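Local coordinates for protein transcriptional regulator, MerR-family (Cupriavidus metallidurans CH34, PDB 5GPE) that binds lead(II) and, as a MerR-family regulator, probably binds promoter DNA and controls transcription in response to the metal, at residues 7-13 with 44-49; 23-27 with 61-65. The contacts are given in a common frame with arbitrary orientation. Residues are numbered along the deposited sequence.

In the fold
Running from the N terminus, the chain forms helix 4-11, turns into helix 15-23, then passes through a loop that includes 23-27 before entering helix 42-56 and helix 61-71. Contact 1 (7-13 with 44-49) closes a loop of 30 residues by bringing helix 42-56 back against helix 4-11. Contact 2 (23-27 with 61-65) closes one of 33 residues, from the end of helix 15-23 to the start of helix 61-71. The segments alternate in sequence, so the two loops cross. Their centres lie about 15 Å apart, yet they touch: Arg47 NH1 and Leu26 O are 2.7 Å apart, a probable hydrogen bond. Together they join helix 4-11 to helix 42-56 and the end of helix 15-23 to helix 61-71, within the MerR-type region that probably binds DNA.

Contact 1 of 2, residues 7-13 with 44-49; sequences LGKKADC and HLQRLL
Leu7, with chi1 t and chi2 p, lays its isobutyl group over the first turn of 44-49: CD1 lies 3.6 Å from Leu45 N and 4.0 Å from Leu45 CB, while CG lies 3.6 Å from Leu48 CD1. The helix through Leu7-Lys10 crosses helix 44-49, the short-segment axes 9.7 Å apart at closest approach with a signed crossing angle of -46°; Asp12 and Cys13 lead out of it. The CA atoms come nearest at Ala11 and Leu45, 6.1 Å, a spacing permitted by the small Ala11 side chain, whose CB sits 3.7 Å from both Leu45 CD1 (chi1 t, chi2 p) and Leu48 CD1 (chi1 m, chi2 t). Helix 4-11 belongs to the helix-turn-helix of the MerR family: Asp12, the first residue to leave helical phi/psi (57/48), terminates it in a Schellman motif, with Cys13 N to Gly8 O at 2.9 Å and Asp12 N to Lys9 O at 3.2 Å, and starts the turn toward helix 15-23. Cys13 SG lies 4.4 Å from Leu48 CD1. Val18 of helix 15-23 touches Leu7, Cys13 and Leu48, extending the apolar cluster to a third helix. Ala11 O accepts a hydrogen bond from Arg52 NH2, a later turn of helix 42-56. At the periphery, Lys10 CB lies 3.9 Å from Leu45 CD1.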
ATOM      1  N   LEU B   7      24.548   6.465  16.305  1.00 23.70           N
ATOM      2  CA  LEU B   7      23.123   6.407  16.635  1.00 24.49           C
ATOM      3  C   LEU B   7      22.407   5.365  15.769  1.00 22.53           C
ATOM      4  O   LEU B   7      21.675   4.532  16.283  1.00 20.44           O
ATOM      5  CB  LEU B   7      22.465   7.782  16.451  1.00 26.47           C
ATOM      6  CG  LEU B   7      20.954   7.862  16.689  1.00 26.77           C
ATOM      7  CD1 LEU B   7      20.614   7.554  18.140  1.00 29.82           C
ATOM      8  CD2 LEU B   7      20.437   9.236  16.306  1.00 26.00           C
ATOM      9  N   GLY B   8      22.659   5.418  14.468  1.00 21.11           N
ATOM     10  CA  GLY B   8      22.129   4.435  13.515  1.00 22.97           C
ATOM     11  C   GLY B   8      22.501   2.991  13.815  1.00 24.90           C
ATOM     12  O   GLY B   8      21.641   2.104  13.801  1.00 26.20           O
ATOM     13  N   LYS B   9      23.778   2.767  14.103  1.00 25.59           N
ATOM     14  CA  LYS B   9      24.287   1.473  14.579  1.00 29.51           C
ATOM     15  C   LYS B   9      23.520   0.962  15.804  1.00 26.72           C
ATOM     16  O   LYS B   9      23.048  -0.171  15.827  1.00 25.24           O
ATOM     17  CB  LYS B   9      25.797   1.603  14.920  1.00 36.71           C
ATOM     18  CG  LYS B   9      26.704   1.189  13.749  1.00 44.31           C
ATOM     19  CD  LYS B   9      27.511  -0.061  14.063  1.00 52.36           C
ATOM     20  CE  LYS B   9      27.996  -0.762  12.772  1.00 59.48           C
ATOM     21  NZ  LYS B   9      28.702   0.100  11.766  1.00 65.20           N
ATOM     22  N   LYS B  10      23.384   1.822  16.806  1.00 28.33           N
ATOM     23  CA  LYS B  10      22.687   1.468  18.055  1.00 29.61           C
ATOM     24  C   LYS B  10      21.186   1.222  17.882  1.00 28.65           C
ATOM     25  O   LYS B  10      20.618   0.385  18.578  1.00 27.46           O
ATOM     26  CB  LYS B  10      22.932   2.524  19.136  1.00 30.86           C
ATOM     27  CG  LYS B  10      24.203   2.274  19.921  1.00 33.98           C
ATOM     28  CD  LYS B  10      24.449   3.363  20.939  1.00 37.83           C
ATOM     29  CE  LYS B  10      25.446   2.901  22.002  1.00 44.07           C
ATOM     30  NZ  LYS B  10      26.186   4.032  22.611  1.00 49.34           N
ATOM     31  N   ALA B  11      20.557   1.951  16.965  1.00 26.72           N
ATOM     32  CA  ALA B  11      19.133   1.777  16.685  1.00 26.24           C
ATOM     33  C   ALA B  11      18.852   0.698  15.631  1.00 26.57           C
ATOM     34  O   ALA B  11      17.694   0.396  15.352  1.00 24.66           O
ATOM     35  CB  ALA B  11      18.524   3.101  16.254  1.00 26.44           C
ATOM     36  N   ASP B  12      19.911   0.123  15.056  1.00 28.04           N
ATOM     37  CA  ASP B  12      19.813  -0.861  13.978  1.00 28.79           C
ATOM     38  C   ASP B  12      19.036  -0.296  12.764  1.00 27.94           C
ATOM     39  O   ASP B  12      18.131  -0.930  12.225  1.00 27.47           O
ATOM     40  CB  ASP B  12      19.196  -2.174  14.491  1.00 31.05           C
ATOM     41  CG  ASP B  12      19.551  -3.381  13.621  1.00 35.48           C
ATOM     42  OD1 ASP B  12      20.500  -3.308  12.811  1.00 38.39           O
ATOM     43  OD2 ASP B  12      18.872  -4.418  13.744  1.00 38.03           O
ATOM     44  N   CYS B  13      19.403   0.914  12.357  1.00 27.67           N
ATOM     45  CA  CYS B  13      18.835   1.530  11.169  1.00 29.14           C
ATOM     46  C   CYS B  13      19.863   2.388  10.440  1.00 26.89           C
ATOM     47  O   CYS B  13      20.899   2.761  11.001  1.00 30.51           O
ATOM     48  CB  CYS B  13      17.590   2.346  11.524  1.00 31.05           C
ATOM     49  SG  CYS B  13      17.897   3.938  12.306  1.00 35.29           S
ATOM     50  N   HIS B  44      17.426  10.272  21.830  1.00 27.46           N
ATOM     51  CA  HIS B  44      17.242  10.053  20.392  1.00 26.02           C
ATOM     52  C   HIS B  44      17.185   8.577  20.046  1.00 24.90           C
ATOM     53  O   HIS B  44      16.360   8.168  19.228  1.00 25.36           O
ATOM     54  CB  HIS B  44      18.346  10.721  19.574  1.00 27.59           C
ATOM     55  CG  HIS B  44      18.399  12.208  19.742  1.00 28.85           C
ATOM     56  ND1 HIS B  44      19.087  12.814  20.771  1.00 27.63           N
ATOM     57  CD2 HIS B  44      17.833  13.210  19.028  1.00 28.30           C
ATOM     58  CE1 HIS B  44      18.950  14.122  20.683  1.00 27.71           C
ATOM     59  NE2 HIS B  44      18.194  14.389  19.634  1.00 29.21           N
ATOM     60  N   LEU B  45      18.032   7.785  20.694  1.00 23.40           N
ATOM     61  CA  LEU B  45      18.010   6.332  20.538  1.00 25.08           C
ATOM     62  C   LEU B  45      16.653   5.750  20.948  1.00 23.22           C
ATOM     63  O   LEU B  45      16.053   4.988  20.193  1.00 22.05           O
ATOM     64  CB  LEU B  45      19.142   5.663  21.335  1.00 28.24           C
ATOM     65  CG  LEU B  45      19.210   4.123  21.308  1.00 29.40           C
ATOM     66  CD1 LEU B  45      19.276   3.576  19.884  1.00 27.43           C
ATOM     67  CD2 LEU B  45      20.400   3.622  22.121  1.00 30.64           C
ATOM     68  N   GLN B  46      16.166   6.123  22.129  1.00 22.26           N
ATOM     69  CA  GLN B  46      14.877   5.626  22.615  1.00 24.28           C
ATOM     70  C   GLN B  46      13.717   6.062  21.713  1.00 22.71           C
ATOM     71  O   GLN B  46      12.746   5.329  21.527  1.00 20.81           O
ATOM     72  CB  GLN B  46      14.618   6.058  24.064  1.00 27.51           C
ATOM     73  CG  GLN B  46      15.518   5.365  25.088  1.00 30.02           C
ATOM     74  CD  GLN B  46      15.549   3.848  24.915  1.00 32.87           C
ATOM     75  OE1 GLN B  46      14.502   3.208  24.742  1.00 35.25           O
ATOM     76  NE2 GLN B  46      16.751   3.271  24.916  1.00 34.40           N
ATOM     77  N   ARG B  47      13.845   7.225  21.096  1.00 22.57           N
ATOM     78  CA  ARG B  47      12.864   7.726  20.164  1.00 23.66           C
ATOM     79  C   ARG B  47      12.849   6.858  18.906  1.00 22.79           C
ATOM     80  O   ARG B  47      11.840   6.451  18.462  1.00 21.83           O
ATOM     81  CB  ARG B  47      13.189   9.145  19.797  1.00 27.37           C
ATOM     82  CG  ARG B  47      12.423   9.676  18.630  1.00 29.79           C
ATOM     83  CD  ARG B  47      11.003   9.791  19.009  1.00 31.97           C
ATOM     84  NE  ARG B  47      10.752  10.622  20.159  1.00 34.52           N
ATOM     85  CZ  ARG B  47      10.482  11.908  20.120  1.00 33.21           C
ATOM     86  NH1 ARG B  47      10.485  12.561  19.007  1.00 33.01           N
ATOM     87  NH2 ARG B  47      10.206  12.532  21.229  1.00 38.84           N
ATOM     88  N   LEU B  48      14.002   6.561  18.374  1.00 22.70           N
ATOM     89  CA  LEU B  48      14.117   5.704  17.195  1.00 22.43           C
ATOM     90  C   LEU B  48      13.560   4.310  17.422  1.00 21.96           C
ATOM     91  O   LEU B  48      12.887   3.756  16.550  1.00 21.35           O
ATOM     92  CB  LEU B  48      15.567   5.608  16.717  1.00 21.74           C
ATOM     93  CG  LEU B  48      16.128   6.845  16.018  1.00 22.01           C
ATOM     94  CD1 LEU B  48      17.619   6.688  15.786  1.00 22.16           C
ATOM     95  CD2 LEU B  48      15.368   7.067  14.717  1.00 21.48           C
ATOM     96  N   LEU B  49      13.807   3.764  18.608  1.00 21.05           N
ATOM     97  CA  LEU B  49      13.249   2.473  18.967  1.00 22.28           C
ATOM     98  C   LEU B  49      11.717   2.524  19.050  1.00 20.89           C
ATOM     99  O   LEU B  49      11.050   1.598  18.597  1.00 20.38           O
ATOM    100  CB  LEU B  49      13.862   1.947  20.266  1.00 24.14           C
ATOM    101  CG  LEU B  49      15.374   1.694  20.224  1.00 25.97           C
ATOM    102  CD1 LEU B  49      15.866   1.201  21.582  1.00 27.76           C
ATOM    103  CD2 LEU B  49      15.784   0.710  19.135  1.00 24.70           C
TER

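Contact 2 of 2, residues 23-27 with 61-65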
ATOM      1  N   SER B  23      13.723  14.916   8.908  1.00 25.12           N
ATOM      2  CA  SER B  23      13.011  15.752   7.922  1.00 28.06           C
ATOM      3  C   SER B  23      11.487  15.725   8.126  1.00 28.93           C
ATOM      4  O   SER B  23      10.811  16.695   7.815  1.00 29.19           O
ATOM      5  CB  SER B  23      13.363  15.348   6.486  1.00 29.54           C
ATOM      6  OG  SER B  23      12.839  14.065   6.185  1.00 30.88           O
ATOM      7  N   GLU B  24      10.972  14.620   8.671  1.00 28.60           N
ATOM      8  CA  GLU B  24       9.538  14.471   8.977  1.00 29.47           C
ATOM      9  C   GLU B  24       9.111  14.952  10.383  1.00 27.35           C
ATOM     10  O   GLU B  24       7.951  14.812  10.754  1.00 27.35           O
ATOM     11  CB  GLU B  24       9.114  13.010   8.769  1.00 30.73           C
ATOM     12  CG  GLU B  24       9.079  12.606   7.314  1.00 31.63           C
ATOM     13  CD  GLU B  24       8.015  13.353   6.528  1.00 36.73           C
ATOM     14  OE1 GLU B  24       6.791  13.392   6.872  1.00 38.45           O
ATOM     15  OE2 GLU B  24       8.451  13.954   5.555  1.00 39.82           O
ATOM     16  N   GLY B  25      10.027  15.543  11.143  1.00 26.28           N
ATOM     17  CA  GLY B  25       9.701  16.120  12.444  1.00 27.75           C
ATOM     18  C   GLY B  25       9.462  15.099  13.543  1.00 27.49           C
ATOM     19  O   GLY B  25       8.835  15.422  14.546  1.00 29.52           O
ATOM     20  N   LEU B  26       9.995  13.890  13.382  1.00 25.49           N
ATOM     21  CA  LEU B  26       9.813  12.821  14.371  1.00 24.84           C
ATOM     22  C   LEU B  26      10.901  12.751  15.428  1.00 24.36           C
ATOM     23  O   LEU B  26      10.772  11.999  16.390  1.00 23.14           O
ATOM     24  CB  LEU B  26       9.705  11.470  13.682  1.00 25.03           C
ATOM     25  CG  LEU B  26       8.627  11.358  12.592  1.00 26.79           C
ATOM     26  CD1 LEU B  26       8.582   9.931  12.075  1.00 29.49           C
ATOM     27  CD2 LEU B  26       7.252  11.776  13.081  1.00 26.08           C
ATOM     28  N   LEU B  27      11.965  13.508  15.292  1.00 26.49           N
ATOM     29  CA  LEU B  27      13.042  13.476  16.274  1.00 28.78           C
ATOM     30  C   LEU B  27      13.286  14.815  16.945  1.00 31.45           C
ATOM     31  O   LEU B  27      13.267  15.798  16.306  1.00 32.23           O
ATOM     32  CB  LEU B  27      14.341  13.025  15.640  1.00 31.10           C
ATOM     33  CG  LEU B  27      14.483  11.600  15.141  1.00 34.29           C
ATOM     34  CD1 LEU B  27      15.902  11.282  14.782  1.00 35.97           C
ATOM     35  CD2 LEU B  27      14.012  10.645  16.190  1.00 36.73           C
ATOM     36  N   LEU B  61       3.384   7.478   9.339  1.00 18.68           N
ATOM     37  CA  LEU B  61       4.096   8.627   9.917  1.00 20.61           C
ATOM     38  C   LEU B  61       3.169   9.626  10.624  1.00 18.95           C
ATOM     39  O   LEU B  61       3.548  10.217  11.625  1.00 17.20           O
ATOM     40  CB  LEU B  61       4.904   9.359   8.848  1.00 24.78           C
ATOM     41  CG  LEU B  61       6.390   8.978   8.644  1.00 28.17           C
ATOM     42  CD1 LEU B  61       6.707   7.513   8.871  1.00 28.58           C
ATOM     43  CD2 LEU B  61       6.819   9.398   7.249  1.00 34.69           C
ATOM     44  N   ASP B  62       1.952   9.803  10.102  1.00 20.19           N
ATOM     45  CA  ASP B  62       0.940  10.689  10.732  1.00 21.48           C
ATOM     46  C   ASP B  62       0.459  10.167  12.091  1.00 19.61           C
ATOM     47  O   ASP B  62       0.343  10.930  13.054  1.00 18.99           O
ATOM     48  CB  ASP B  62      -0.270  10.888   9.805  1.00 23.32           C
ATOM     49  CG  ASP B  62       0.089  11.644   8.537  1.00 24.70           C
ATOM     50  OD1 ASP B  62       0.755  12.695   8.642  1.00 26.71           O
ATOM     51  OD2 ASP B  62      -0.282  11.182   7.441  1.00 30.35           O
ATOM     52  N   GLU B  63       0.195   8.866  12.171  1.00 17.93           N
ATOM     53  CA  GLU B  63      -0.159   8.226  13.454  1.00 17.37           C
ATOM     54  C   GLU B  63       0.980   8.309  14.465  1.00 16.37           C
ATOM     55  O   GLU B  63       0.764   8.541  15.651  1.00 16.18           O
ATOM     56  CB  GLU B  63      -0.548   6.763  13.241  1.00 18.62           C
ATOM     57  CG  GLU B  63      -1.859   6.563  12.486  1.00 20.80           C
ATOM     58  CD  GLU B  63      -2.088   5.107  12.106  1.00 23.03           C
ATOM     59  OE1 GLU B  63      -1.347   4.573  11.247  1.00 22.94           O
ATOM     60  OE2 GLU B  63      -2.990   4.470  12.706  1.00 28.96           O
ATOM     61  N   ILE B  64       2.199   8.121  13.989  1.00 16.58           N
ATOM     62  CA  ILE B  64       3.375   8.145  14.863  1.00 16.93           C
ATOM     63  C   ILE B  64       3.612   9.545  15.426  1.00 17.08           C
ATOM     64  O   ILE B  64       3.978   9.701  16.579  1.00 17.81           O
ATOM     65  CB  ILE B  64       4.621   7.586  14.142  1.00 17.70           C
ATOM     66  CG1 ILE B  64       4.431   6.091  13.905  1.00 18.05           C
ATOM     67  CG2 ILE B  64       5.898   7.817  14.958  1.00 17.97           C
ATOM     68  CD1 ILE B  64       5.405   5.472  12.919  1.00 20.31           C
ATOM     69  N   ARG B  65       3.394  10.538  14.583  1.00 18.08           N
ATOM     70  CA  ARG B  65       3.502  11.939  14.919  1.00 19.74           C
ATOM     71  C   ARG B  65       2.498  12.206  16.079  1.00 18.22           C
ATOM     72  O   ARG B  65       2.823  12.787  17.050  1.00 15.55           O
ATOM     73  CB  ARG B  65       3.251  12.842  13.695  1.00 23.25           C
ATOM     74  CG  ARG B  65       4.158  14.056  13.603  1.00 30.44           C
ATOM     75  CD  ARG B  65       4.414  14.724  12.213  1.00 36.22           C
ATOM     76  NE  ARG B  65       3.826  14.022  11.101  1.00 39.71           N
ATOM     77  CZ  ARG B  65       4.434  13.689   9.979  1.00 40.38           C
ATOM     78  NH1 ARG B  65       5.650  14.036   9.754  1.00 46.19           N
ATOM     79  NH2 ARG B  65       3.809  12.999   9.082  1.00 35.25           N
TER
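Arg65 NH1 donates two hydrogen bonds to a single residue: to the backbone Glu24 O at 2.6 Å, with an N-H...O angle of 133°, and to the carboxylate Glu24 OE1 at 3.2 Å and 170°, the latter also a salt bridge. The carbonyl approaches the guanidinium at its edge, near the plane. Arg65 NH2 meets Asp62 OD1 at 3.1 Å, about one turn earlier on its own helix, so Glu24, Arg65 and Asp62 form a salt-bridge network. The carbonyl is presented where helix 15-23 ends: Gly25, with phi/psi 74/22, follows in a Schellman motif, so the network joins a helix C-terminus to the first turn of 61-71. This is consistent with the MerR-type winged-helix domain, the segment after the helix-turn-helix packing on helix 61-71. Beneath lies the apolar layer. Glu24 CG packs 3.9 Å from Leu61 CD2, and Leu26 fits against the same helix, with CD2 3.9 Å from Arg65 CG and CD1 4.2 Å from Leu61 CG and 4.5 Å from Ile64 CG2. The CA atoms come nearest at Leu26 and Arg65, 6.4 Å. Leu26 also touches Tyr21 and Ile51, while Ile64 reaches Cys54 and Arg55 of helix 42-56, so Leu26 is held among helices 15-23, 42-56 and 61-71.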